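Local coordinates for protein neurotoxin (Clostridium botulinum, PDB 3N7L) that probably binds gangliosides on nerve cells through the receptor-binding domain of a botulinum neurotoxin of serotype D/C, at residues A[250-255]-A[416-421]; A[281-286]-A[303-308]; A[349-354]-A[371-376]. All blocks are in the same frame, centred on the assembly; numbering follows the deposited sequence.

In the fold
All three contacts lie in the C-terminal receptor-binding region, which belongs to the beta-trefoil class of folds. Following the chain, strand 246-251 opens interaction 1, which closes only at strand 417-421, near the C terminus. The other two are nested inside that long loop. Interaction 2 (281-286 with 303-308) closes first, and interaction 3 (349-354 with 371-376) opens after it, so these two follow in series. All reach one antiparallel sheet: strand 246-251 adjoins 283-287, and 302-308 adjoins 348-354. F419 of interaction 1 packs on I283 and F305 of interaction 2. Interaction 1 thus joins the first and last strands of this sheet, while the others join parts nearer in sequence.

Interaction 1 (A[250-255]-A[416-421]); sequences INVNYM and HWVFVP
V418 N donates a hydrogen bond to I250 O, 2.8 Å away and nearly straight. The return bond runs from I250 N to V418 O at 3.0 Å, so I250 and V418 form an antiparallel hydrogen-bonded pair. The next pair, N251 with W417, is non-hydrogen-bonded. Beyond it, V252 N reaches H416 O at 3.0 Å, with an N-H...O angle of 177°.

The N251 side chain lies over one face of the W417 indole. With CG anti to the backbone N (chi1 -172°), its amide is carried across the ring. N251 CB sits 4.0 Å from the centroid of the six-membered ring, a CH-pi contact. ND2 lies over the same face, offset toward the rim, and its closest ring atom is W417 CZ2 at 3.4 Å. The amide plane stands at 89° to the indole. ND2 also donates to S414 O. OD1 accepts from N253 N at 3.0 Å, closing an Asx turn where the strand gives way to a type I turn over N251 to Y254.

On the side of I250 and V418 the contacts are apolar. V252 CG2 meets V418 CG2 at 3.8 Å, and I250 CD1 meets V420 CG2.

Both polar atoms of the buried N251 amide therefore have partners. The same side chain covers an aromatic face and holds the start of the turn.

Interaction 2 (A[281-286]-A[303-308]); sequences YKIIIK and LYFNTT
T307 OG1 donates to K282 O at 2.7 Å, a side-chain bond next to the backbone pairing. OG1 is anti to the backbone N of T307 (chi1 180°), which points it at segment 281-286. From there I284 and N306 form a hydrogen-bonded pair, with I284 N to N306 O at 2.8 Å. K286 and Y304 form the next such pair, with K286 N to Y304 O at 2.9 Å. I285 and F305 lie between them as a non-hydrogen-bonded pair.

On the face of K286 and Y304, the lysine CB rests over the tyrosine ring, 3.5 Å from its centroid, in a CH-pi contact. Y304 CG lies between the backbone N and the carbonyl carbon (chi1 64°), which brings the ring over to K286 on the adjacent strand. On the face of I285 and F305 the contacts are apolar. These two run side by side, with CG1 of the isoleucine 3.9 Å from F305 CE2. L303 is a further apolar neighbour, its CD2 meeting I285 CG2 at 3.6 Å.

Further out, two waters bridge K282 and T308. One links K282 N to T308 O, and the other links K282 O to T308 N. The bent K286 chain carries NZ to a salt bridge with D244. NZ also binds a glycerol, probably from the crystallisation liquor, and a second glycerol binds Y304 OH and N306 OD1. F305 packs on L316 of the next strand.

The two segments are the arms of an antiparallel beta hairpin with a long connection, consistent with the hairpin construction of a beta-trefoil.

Interaction 3 (A[349-354]-A[371-376]); sequences IIQPCN and TNRLGI
I349 and T371 make the main van der Waals contact. I349 CG1 is anti to the carbonyl carbon (chi1 -61°), and the side chain extends to the loop at T371 with its CD1 methyl leading. CD1 comes 3.2 Å from T371 O, a tight approach of a methyl to a carbonyl oxygen. The same methyl lies 3.7 Å from N372 O and 3.7 Å from R373 CG. One carbon thus touches three successive residues of the other segment.

The polar side chains meet more loosely. Q351 NE2 approaches R373 NH1 to 3.9 Å, but no hydrogen bond joins them. The two side chains cross at about a right angle, with the amide and guanidinium planes 36° apart. The charge of R373 is met by E300, which forms a salt bridge with NH1. Q351 also packs on E300. N372 ND2 bonds to T370 OG1 within the loop.

No backbone hydrogen bond links the two segments directly. Strand 359-366 lies between strands 348-354 and 373-384 and pairs antiparallel with both. F364 in that middle strand has backbone hydrogen bonding with I349 and takes a cation-pi contact from R373, so the surface contact here reaches across a three-strand meander.

Interaction 1 (A[250-255]-A[416-421])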
# COMPACT_ATOMS: atom_id res chain seq x y z
N ILE A 250 -6.69 -10.59 -7.32
CA ILE A 250 -6.11 -11.69 -6.56
C ILE A 250 -6.70 -11.79 -5.16
O ILE A 250 -7.03 -10.77 -4.55
CB ILE A 250 -4.58 -11.48 -6.42
CG1 ILE A 250 -3.98 -11.13 -7.78
CG2 ILE A 250 -3.93 -12.75 -5.84
CD1 ILE A 250 -2.50 -10.77 -7.72
N ASN A 251 -6.82 -13.01 -4.67
CA ASN A 251 -7.34 -13.25 -3.33
C ASN A 251 -6.15 -13.28 -2.37
O ASN A 251 -5.13 -13.92 -2.64
CB ASN A 251 -8.11 -14.57 -3.27
CG ASN A 251 -8.82 -14.77 -1.94
OD1 ASN A 251 -8.22 -15.15 -0.94
ND2 ASN A 251 -10.13 -14.49 -1.93
N VAL A 252 -6.28 -12.58 -1.25
CA VAL A 252 -5.20 -12.52 -0.26
C VAL A 252 -4.66 -13.87 0.21
O VAL A 252 -3.50 -13.97 0.57
CB VAL A 252 -5.64 -11.67 0.96
CG1 VAL A 252 -4.71 -11.91 2.13
CG2 VAL A 252 -5.63 -10.18 0.58
N ASN A 253 -5.50 -14.91 0.19
CA ASN A 253 -5.08 -16.25 0.61
C ASN A 253 -4.37 -17.04 -0.47
O ASN A 253 -3.78 -18.09 -0.20
CB ASN A 253 -6.29 -17.06 1.08
CG ASN A 253 -6.68 -16.76 2.50
OD1 ASN A 253 -6.34 -15.71 3.04
ND2 ASN A 253 -7.40 -17.69 3.12
N TYR A 254 -4.43 -16.54 -1.71
CA TYR A 254 -3.81 -17.23 -2.83
C TYR A 254 -3.05 -16.25 -3.72
O TYR A 254 -3.37 -16.10 -4.90
CB TYR A 254 -4.87 -17.95 -3.66
CG TYR A 254 -5.67 -18.98 -2.88
CD1 TYR A 254 -6.70 -18.60 -2.03
CD2 TYR A 254 -5.36 -20.34 -2.98
CE1 TYR A 254 -7.42 -19.55 -1.29
CE2 TYR A 254 -6.06 -21.30 -2.25
CZ TYR A 254 -7.09 -20.89 -1.41
OH TYR A 254 -7.79 -21.84 -0.69
N MET A 255 -2.04 -15.61 -3.15
CA MET A 255 -1.24 -14.64 -3.91
C MET A 255 -0.45 -15.31 -5.04
O MET A 255 -0.05 -14.65 -6.00
CB MET A 255 -0.28 -13.89 -2.98
CG MET A 255 -0.97 -12.97 -1.96
SD MET A 255 -2.10 -11.76 -2.71
CE MET A 255 -0.95 -10.69 -3.58
N HIS A 416 -11.03 -11.32 1.21
CA HIS A 416 -10.27 -10.10 0.94
C HIS A 416 -9.66 -10.15 -0.46
O HIS A 416 -8.81 -10.99 -0.74
CB HIS A 416 -9.15 -9.90 1.97
CG HIS A 416 -9.63 -9.73 3.38
ND1 HIS A 416 -10.97 -9.69 3.71
CD2 HIS A 416 -8.95 -9.61 4.54
CE1 HIS A 416 -11.09 -9.56 5.02
NE2 HIS A 416 -9.88 -9.51 5.55
N TRP A 417 -10.10 -9.24 -1.32
CA TRP A 417 -9.61 -9.19 -2.69
C TRP A 417 -8.73 -7.98 -2.95
O TRP A 417 -9.01 -6.87 -2.50
CB TRP A 417 -10.77 -9.21 -3.67
CG TRP A 417 -11.58 -10.47 -3.59
CD1 TRP A 417 -12.66 -10.70 -2.78
CD2 TRP A 417 -11.35 -11.68 -4.30
NE1 TRP A 417 -13.11 -11.99 -2.95
CE2 TRP A 417 -12.32 -12.61 -3.88
CE3 TRP A 417 -10.40 -12.08 -5.26
CZ2 TRP A 417 -12.38 -13.92 -4.38
CZ3 TRP A 417 -10.46 -13.38 -5.76
CH2 TRP A 417 -11.44 -14.28 -5.32
N VAL A 418 -7.65 -8.22 -3.69
CA VAL A 418 -6.70 -7.17 -4.02
C VAL A 418 -6.64 -6.93 -5.52
O VAL A 418 -6.98 -7.82 -6.31
CB VAL A 418 -5.31 -7.56 -3.52
CG1 VAL A 418 -4.29 -6.66 -4.13
CG2 VAL A 418 -5.26 -7.46 -2.00
N PHE A 419 -6.22 -5.73 -5.91
CA PHE A 419 -6.10 -5.36 -7.31
C PHE A 419 -4.73 -4.76 -7.63
O PHE A 419 -4.37 -3.69 -7.14
CB PHE A 419 -7.20 -4.36 -7.71
CG PHE A 419 -8.58 -4.87 -7.49
CD1 PHE A 419 -9.24 -4.63 -6.29
CD2 PHE A 419 -9.21 -5.65 -8.46
CE1 PHE A 419 -10.52 -5.16 -6.06
CE2 PHE A 419 -10.48 -6.18 -8.24
CZ PHE A 419 -11.14 -5.93 -7.03
N VAL A 420 -3.97 -5.47 -8.45
CA VAL A 420 -2.64 -5.01 -8.84
C VAL A 420 -2.74 -4.39 -10.23
O VAL A 420 -3.10 -5.06 -11.19
CB VAL A 420 -1.64 -6.18 -8.89
CG1 VAL A 420 -0.24 -5.66 -9.24
CG2 VAL A 420 -1.62 -6.90 -7.55
N PRO A 421 -2.42 -3.10 -10.34
CA PRO A 421 -2.49 -2.43 -11.65
C PRO A 421 -1.57 -3.11 -12.66
O PRO A 421 -0.41 -3.41 -12.37
CB PRO A 421 -2.07 -1.00 -11.33
CG PRO A 421 -1.14 -1.16 -10.16
CD PRO A 421 -1.83 -2.21 -9.32

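Interaction 2 (A[281-286]-A[303-308])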
# COMPACT_ATOMS: atom_id res chain seq x y z
N TYR A 281 -5.45 -13.43 -16.97
CA TYR A 281 -6.38 -12.41 -17.44
C TYR A 281 -6.54 -11.25 -16.48
O TYR A 281 -6.46 -11.41 -15.26
CB TYR A 281 -7.74 -13.06 -17.72
CG TYR A 281 -7.63 -14.17 -18.74
CD1 TYR A 281 -8.17 -15.43 -18.50
CD2 TYR A 281 -6.94 -13.96 -19.94
CE1 TYR A 281 -8.01 -16.47 -19.41
CE2 TYR A 281 -6.78 -15.00 -20.86
CZ TYR A 281 -7.31 -16.25 -20.59
OH TYR A 281 -7.13 -17.27 -21.50
N LYS A 282 -6.77 -10.07 -17.06
CA LYS A 282 -6.96 -8.86 -16.29
C LYS A 282 -8.43 -8.50 -16.24
O LYS A 282 -9.21 -8.90 -17.10
CB LYS A 282 -6.16 -7.71 -16.93
CG LYS A 282 -4.67 -7.86 -16.76
CD LYS A 282 -3.88 -6.99 -17.74
CE LYS A 282 -3.76 -7.66 -19.09
NZ LYS A 282 -2.85 -6.90 -20.00
N ILE A 283 -8.81 -7.75 -15.22
CA ILE A 283 -10.19 -7.33 -15.06
C ILE A 283 -10.24 -5.81 -15.17
O ILE A 283 -9.22 -5.14 -15.00
CB ILE A 283 -10.79 -7.78 -13.67
CG1 ILE A 283 -9.98 -7.20 -12.50
CG2 ILE A 283 -10.79 -9.29 -13.57
CD1 ILE A 283 -10.28 -5.72 -12.20
N ILE A 284 -11.42 -5.28 -15.49
CA ILE A 284 -11.64 -3.84 -15.57
C ILE A 284 -12.89 -3.61 -14.73
O ILE A 284 -13.90 -4.28 -14.92
CB ILE A 284 -11.89 -3.36 -17.01
CG1 ILE A 284 -10.63 -3.55 -17.85
CG2 ILE A 284 -12.31 -1.89 -17.01
CD1 ILE A 284 -10.81 -3.25 -19.33
N ILE A 285 -12.81 -2.68 -13.79
CA ILE A 285 -13.95 -2.40 -12.92
C ILE A 285 -14.84 -1.35 -13.58
O ILE A 285 -14.35 -0.32 -14.03
CB ILE A 285 -13.46 -1.91 -11.54
CG1 ILE A 285 -12.35 -2.84 -11.03
CG2 ILE A 285 -14.62 -1.91 -10.54
CD1 ILE A 285 -11.62 -2.31 -9.80
N LYS A 286 -16.14 -1.62 -13.64
CA LYS A 286 -17.10 -0.71 -14.25
C LYS A 286 -18.15 -0.29 -13.23
O LYS A 286 -18.73 -1.13 -12.55
CB LYS A 286 -17.77 -1.37 -15.46
CG LYS A 286 -16.78 -1.83 -16.52
CD LYS A 286 -16.01 -0.66 -17.12
CE LYS A 286 -16.92 0.27 -17.92
NZ LYS A 286 -16.21 1.49 -18.41
N LEU A 303 -20.91 -2.04 -8.60
CA LEU A 303 -20.11 -2.17 -9.82
C LEU A 303 -20.11 -3.58 -10.41
O LEU A 303 -20.72 -4.49 -9.85
CB LEU A 303 -18.67 -1.74 -9.50
CG LEU A 303 -18.09 -2.39 -8.23
CD1 LEU A 303 -17.68 -3.83 -8.50
CD2 LEU A 303 -16.88 -1.59 -7.73
N TYR A 304 -19.42 -3.75 -11.54
CA TYR A 304 -19.29 -5.07 -12.15
C TYR A 304 -17.90 -5.20 -12.76
O TYR A 304 -17.14 -4.22 -12.84
CB TYR A 304 -20.40 -5.34 -13.19
CG TYR A 304 -20.41 -4.45 -14.42
CD1 TYR A 304 -21.00 -3.19 -14.39
CD2 TYR A 304 -19.85 -4.89 -15.63
CE1 TYR A 304 -21.05 -2.39 -15.54
CE2 TYR A 304 -19.89 -4.10 -16.78
CZ TYR A 304 -20.50 -2.85 -16.73
OH TYR A 304 -20.54 -2.06 -17.85
N PHE A 305 -17.54 -6.40 -13.18
CA PHE A 305 -16.22 -6.64 -13.74
C PHE A 305 -16.21 -7.16 -15.18
O PHE A 305 -16.92 -8.09 -15.51
CB PHE A 305 -15.44 -7.64 -12.87
CG PHE A 305 -15.32 -7.23 -11.43
CD1 PHE A 305 -16.23 -7.68 -10.49
CD2 PHE A 305 -14.29 -6.39 -11.02
CE1 PHE A 305 -16.12 -7.31 -9.14
CE2 PHE A 305 -14.16 -6.01 -9.69
CZ PHE A 305 -15.09 -6.47 -8.75
N ASN A 306 -15.38 -6.54 -16.01
CA ASN A 306 -15.23 -6.94 -17.40
C ASN A 306 -13.84 -7.57 -17.52
O ASN A 306 -12.96 -7.28 -16.72
CB ASN A 306 -15.29 -5.72 -18.33
CG ASN A 306 -16.69 -5.41 -18.83
OD1 ASN A 306 -16.95 -4.32 -19.32
ND2 ASN A 306 -17.58 -6.38 -18.72
N THR A 307 -13.66 -8.43 -18.52
CA THR A 307 -12.35 -9.04 -18.75
C THR A 307 -12.23 -9.48 -20.20
O THR A 307 -13.15 -10.07 -20.75
CB THR A 307 -12.09 -10.25 -17.83
OG1 THR A 307 -10.79 -10.80 -18.12
CG2 THR A 307 -13.16 -11.33 -18.01
N THR A 308 -11.08 -9.19 -20.80
CA THR A 308 -10.82 -9.56 -22.18
C THR A 308 -10.00 -10.84 -22.18
O THR A 308 -8.88 -10.86 -21.68
CB THR A 308 -10.03 -8.45 -22.91
OG1 THR A 308 -10.82 -7.25 -22.93
CG2 THR A 308 -9.71 -8.88 -24.35
O HOH W 1 -7.11 -10.03 -19.82
O HOH W 2 -9.22 -7.10 -19.49

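Interaction 3 (A[349-354]-A[371-376])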
# COMPACT_ATOMS: atom_id res chain seq x y z
N ILE A 349 -21.28 -4.86 -4.52
CA ILE A 349 -21.20 -3.70 -3.65
C ILE A 349 -19.82 -3.89 -3.03
O ILE A 349 -19.55 -4.92 -2.43
CB ILE A 349 -22.26 -3.76 -2.55
CG1 ILE A 349 -23.65 -3.78 -3.18
CG2 ILE A 349 -22.09 -2.58 -1.60
CD1 ILE A 349 -24.70 -4.34 -2.27
N ILE A 350 -18.94 -2.91 -3.20
CA ILE A 350 -17.59 -3.04 -2.68
C ILE A 350 -17.39 -2.30 -1.37
O ILE A 350 -18.03 -1.29 -1.10
CB ILE A 350 -16.56 -2.50 -3.70
CG1 ILE A 350 -15.14 -2.91 -3.29
CG2 ILE A 350 -16.64 -0.98 -3.78
CD1 ILE A 350 -14.10 -2.64 -4.38
N GLN A 351 -16.48 -2.80 -0.55
CA GLN A 351 -16.17 -2.17 0.73
C GLN A 351 -14.67 -2.26 0.94
O GLN A 351 -14.08 -3.33 0.77
CB GLN A 351 -16.91 -2.88 1.86
CG GLN A 351 -16.94 -2.08 3.14
CD GLN A 351 -17.69 -0.77 3.00
OE1 GLN A 351 -17.40 0.20 3.69
NE2 GLN A 351 -18.67 -0.74 2.09
N PRO A 352 -14.02 -1.14 1.29
CA PRO A 352 -12.57 -1.21 1.50
C PRO A 352 -12.22 -2.08 2.70
O PRO A 352 -12.98 -2.16 3.66
CB PRO A 352 -12.18 0.26 1.69
CG PRO A 352 -13.42 0.86 2.31
CD PRO A 352 -14.52 0.23 1.48
N CYS A 353 -11.08 -2.76 2.64
CA CYS A 353 -10.66 -3.63 3.73
C CYS A 353 -9.14 -3.59 3.84
O CYS A 353 -8.44 -4.40 3.23
CB CYS A 353 -11.14 -5.06 3.47
SG CYS A 353 -10.78 -6.20 4.81
N ASN A 354 -8.63 -2.65 4.62
CA ASN A 354 -7.20 -2.50 4.79
C ASN A 354 -6.69 -3.10 6.09
O ASN A 354 -7.34 -3.00 7.13
CB ASN A 354 -6.82 -1.03 4.73
CG ASN A 354 -7.28 -0.36 3.46
OD1 ASN A 354 -7.61 0.83 3.45
ND2 ASN A 354 -7.30 -1.11 2.36
N THR A 371 -27.95 -1.49 -3.43
CA THR A 371 -26.98 -1.64 -2.35
C THR A 371 -27.39 -2.75 -1.37
O THR A 371 -26.75 -2.94 -0.33
CB THR A 371 -26.79 -0.32 -1.57
OG1 THR A 371 -28.07 0.26 -1.30
CG2 THR A 371 -25.94 0.65 -2.37
N ASN A 372 -28.44 -3.48 -1.71
CA ASN A 372 -28.92 -4.57 -0.88
C ASN A 372 -28.05 -5.79 -1.13
O ASN A 372 -27.89 -6.22 -2.27
CB ASN A 372 -30.38 -4.89 -1.20
CG ASN A 372 -31.30 -3.71 -0.92
OD1 ASN A 372 -31.37 -3.22 0.21
ND2 ASN A 372 -32.00 -3.24 -1.95
N ARG A 373 -27.48 -6.33 -0.06
CA ARG A 373 -26.58 -7.48 -0.16
C ARG A 373 -27.26 -8.83 -0.12
O ARG A 373 -28.18 -9.06 0.67
CB ARG A 373 -25.54 -7.39 0.96
CG ARG A 373 -24.84 -6.05 1.02
CD ARG A 373 -23.84 -5.98 2.16
NE ARG A 373 -23.18 -4.68 2.20
CZ ARG A 373 -22.19 -4.37 3.04
NH1 ARG A 373 -21.64 -3.17 3.01
NH2 ARG A 373 -21.76 -5.27 3.91
N LEU A 374 -26.79 -9.74 -0.97
CA LEU A 374 -27.33 -11.10 -1.05
C LEU A 374 -26.29 -12.14 -0.67
O LEU A 374 -26.63 -13.28 -0.37
CB LEU A 374 -27.81 -11.40 -2.47
CG LEU A 374 -28.95 -10.55 -3.03
CD1 LEU A 374 -29.30 -11.05 -4.42
CD2 LEU A 374 -30.15 -10.63 -2.11
N GLY A 375 -25.02 -11.76 -0.70
CA GLY A 375 -23.98 -12.72 -0.36
C GLY A 375 -22.59 -12.10 -0.41
O GLY A 375 -22.45 -10.91 -0.69
N ILE A 376 -21.57 -12.91 -0.15
CA ILE A 376 -20.20 -12.40 -0.17
C ILE A 376 -19.34 -13.24 -1.11
O ILE A 376 -19.59 -14.43 -1.30
CB ILE A 376 -19.61 -12.39 1.27
CG1 ILE A 376 -18.27 -11.66 1.28
CG2 ILE A 376 -19.47 -13.82 1.81
CD1 ILE A 376 -17.70 -11.47 2.67